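Local coordinates for uncharacterized protein Rv2277c (Mycobacterium tuberculosis, PDB 5VUG), which is uncharacterized but carries a glycerophosphodiester phosphodiesterase domain and so probably hydrolyses phosphodiesters, at residues K200-E205 with S242-M247. Residues are numbered along the deposited sequence; the frame is centred on the assembly and turned at random.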
loop_
_atom_site.group_PDB
_atom_site.type_symbol
_atom_site.label_atom_id
_atom_site.label_comp_id
_atom_site.label_asym_id
_atom_site.label_seq_id
_atom_site.Cartn_x
_atom_site.Cartn_y
_atom_site.Cartn_z
ATOM N N LYS A 200 -10.439 -22.789 3.486
ATOM C CA LYS A 200 -10.736 -21.726 4.440
ATOM C C LYS A 200 -11.585 -20.629 3.815
ATOM O O LYS A 200 -11.477 -20.338 2.618
ATOM C CB LYS A 200 -9.440 -21.085 4.941
ATOM C CG LYS A 200 -8.561 -22.012 5.725
ATOM C CD LYS A 200 -8.612 -21.634 7.164
ATOM C CE LYS A 200 -7.807 -22.575 8.020
ATOM N NZ LYS A 200 -8.390 -22.609 9.385
ATOM N N TRP A 201 -12.413 -20.003 4.651
ATOM C CA TRP A 201 -13.037 -18.732 4.306
ATOM C C TRP A 201 -12.038 -17.593 4.470
ATOM O O TRP A 201 -11.229 -17.579 5.406
ATOM C CB TRP A 201 -14.225 -18.448 5.232
ATOM C CG TRP A 201 -15.516 -19.043 4.777
ATOM C CD1 TRP A 201 -16.076 -20.206 5.210
ATOM C CD2 TRP A 201 -16.410 -18.506 3.793
ATOM N NE1 TRP A 201 -17.265 -20.435 4.552
ATOM C CE2 TRP A 201 -17.495 -19.403 3.681
ATOM C CE3 TRP A 201 -16.400 -17.351 2.990
ATOM C CZ2 TRP A 201 -18.561 -19.185 2.803
ATOM C CZ3 TRP A 201 -17.461 -17.141 2.110
ATOM C CH2 TRP A 201 -18.524 -18.052 2.024
ATOM N N ALA A 202 -12.110 -16.627 3.559
ATOM C CA ALA A 202 -11.383 -15.372 3.678
ATOM C C ALA A 202 -12.329 -14.251 3.284
ATOM O O ALA A 202 -13.248 -14.463 2.492
ATOM C CB ALA A 202 -10.165 -15.336 2.753
ATOM N N GLY A 203 -12.110 -13.059 3.844
ATOM C CA GLY A 203 -12.950 -11.920 3.524
ATOM C C GLY A 203 -12.185 -10.612 3.568
ATOM O O GLY A 203 -11.153 -10.495 4.229
ATOM N N PHE A 204 -12.695 -9.627 2.827
ATOM C CA PHE A 204 -12.114 -8.291 2.852
ATOM C C PHE A 204 -13.093 -7.347 2.179
ATOM O O PHE A 204 -13.870 -7.771 1.324
ATOM C CB PHE A 204 -10.766 -8.231 2.119
ATOM C CG PHE A 204 -9.817 -7.221 2.691
ATOM C CD1 PHE A 204 -9.096 -7.503 3.841
ATOM C CD2 PHE A 204 -9.635 -5.993 2.077
ATOM C CE1 PHE A 204 -8.213 -6.573 4.372
ATOM C CE2 PHE A 204 -8.751 -5.054 2.604
ATOM C CZ PHE A 204 -8.041 -5.350 3.754
ATOM N N GLU A 205 -13.034 -6.071 2.575
ATOM C CA GLU A 205 -13.852 -5.023 1.973
ATOM C C GLU A 205 -13.599 -4.907 0.473
ATOM O O GLU A 205 -12.482 -5.102 -0.009
ATOM C CB GLU A 205 -13.518 -3.667 2.609
ATOM C CG GLU A 205 -14.138 -3.403 3.974
ATOM C CD GLU A 205 -13.468 -4.133 5.129
ATOM O OE1 GLU A 205 -12.447 -4.820 4.930
ATOM O OE2 GLU A 205 -13.984 -4.011 6.261
ATOM N N SER A 242 -8.032 -24.916 -4.483
ATOM C CA SER A 242 -7.833 -24.782 -3.052
ATOM C C SER A 242 -9.075 -25.036 -2.223
ATOM O O SER A 242 -8.943 -25.336 -1.032
ATOM C CB SER A 242 -7.337 -23.373 -2.710
ATOM O OG SER A 242 -8.362 -22.430 -2.957
ATOM N N GLY A 243 -10.267 -24.896 -2.793
ATOM C CA GLY A 243 -11.452 -24.960 -1.966
ATOM C C GLY A 243 -11.682 -23.766 -1.064
ATOM O O GLY A 243 -12.612 -23.801 -0.255
HETATM N N MSE A 244 -10.866 -22.715 -1.159
HETATM C CA MSE A 244 -11.135 -21.495 -0.401
HETATM C C MSE A 244 -12.464 -20.880 -0.825
HETATM O O MSE A 244 -12.885 -21.002 -1.975
HETATM C CB MSE A 244 -10.038 -20.441 -0.597
HETATM C CG MSE A 244 -8.688 -20.791 0.021
HETATM SE SE MSE A 244 -7.564 -19.201 0.308
HETATM C CE MSE A 244 -8.239 -18.628 2.039
ATOM N N LYS A 245 -13.113 -20.202 0.118
ATOM C CA LYS A 245 -14.321 -19.433 -0.143
ATOM C C LYS A 245 -14.041 -17.990 0.247
ATOM O O LYS A 245 -13.361 -17.738 1.246
ATOM C CB LYS A 245 -15.502 -19.992 0.663
ATOM C CG LYS A 245 -15.837 -21.440 0.306
ATOM C CD LYS A 245 -16.879 -22.022 1.239
ATOM C CE LYS A 245 -17.251 -23.448 0.824
ATOM N NZ LYS A 245 -18.364 -24.018 1.637
ATOM N N VAL A 246 -14.515 -17.042 -0.562
ATOM C CA VAL A 246 -14.163 -15.635 -0.385
ATOM C C VAL A 246 -15.419 -14.785 -0.241
ATOM O O VAL A 246 -16.393 -14.946 -0.989
ATOM C CB VAL A 246 -13.215 -15.096 -1.483
ATOM C CG1 VAL A 246 -11.840 -15.772 -1.373
ATOM C CG2 VAL A 246 -13.803 -15.294 -2.876
HETATM N N MSE A 247 -15.387 -13.882 0.733
HETATM C CA MSE A 247 -16.495 -12.967 0.997
HETATM C C MSE A 247 -16.081 -11.519 0.815
HETATM O O MSE A 247 -15.009 -11.098 1.285
HETATM C CB MSE A 247 -17.019 -13.167 2.423
HETATM C CG MSE A 247 -18.251 -12.294 2.762
HETATM SE SE MSE A 247 -18.877 -12.580 4.598
HETATM C CE MSE A 247 -18.920 -14.516 4.616
#
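The indole of Trp201 lies flat across its strand neighbour Lys245. The CB of Lys245 is the bump: it sits 3.4 Å from the centroid of the six-membered ring of Trp201, only 6° off the ring normal, in a CH-pi contact. The lysine chain then runs out extended and crosses the indole obliquely. Its CD rests 3.6 Å from Trp201 CE2, with NE1 and CZ2 next to it. The ring reaches over the neighbouring strand because Trp201 CG stands anti to its own carbonyl carbon (chi1 -87°). On the same face of the sheet as Trp201 and Lys245, selenomethionine Met247 has its CG anti to the backbone N and bends at chi3 (-49°). This brings CE back to 3.9 Å from Trp201 CZ3. Gly203, paired with Met247, adds no side chain to this face. Phe123 meets the indole edge-to-face, and Ala267 touches both Trp201 and Met247.

Strands 201-205 and 245-249 are parallel neighbours in the TIM barrel, and helix 232-239 lies between them in the chain and packs on their other face. Four backbone hydrogen bonds zip the pair. Lys245 N donates to Lys200 O from above the carbonyl plane. Ala202 N lies nearly on the C=O axis of Lys245, 2.9 Å from Lys245 O. Met247 N to Ala202 O and Phe204 N to Met247 O continue the ladder.

On the helix-covered face Ala202 is a low spot. Selenomethionine Met244 fills beside it: its chain bends back at chi3, setting CE 3.9 Å from Ala202 CB and 4.0 Å from Lys200 CB. Val246 CG1 stands more loosely beside Ala202 CB, at 4.5 Å. Phe238 of helix 232-239 touches Ala202, Met244 and Val246 together. Just before Met244, an ST turn holds the loop, with Met244 N bonded to Ser242 OG.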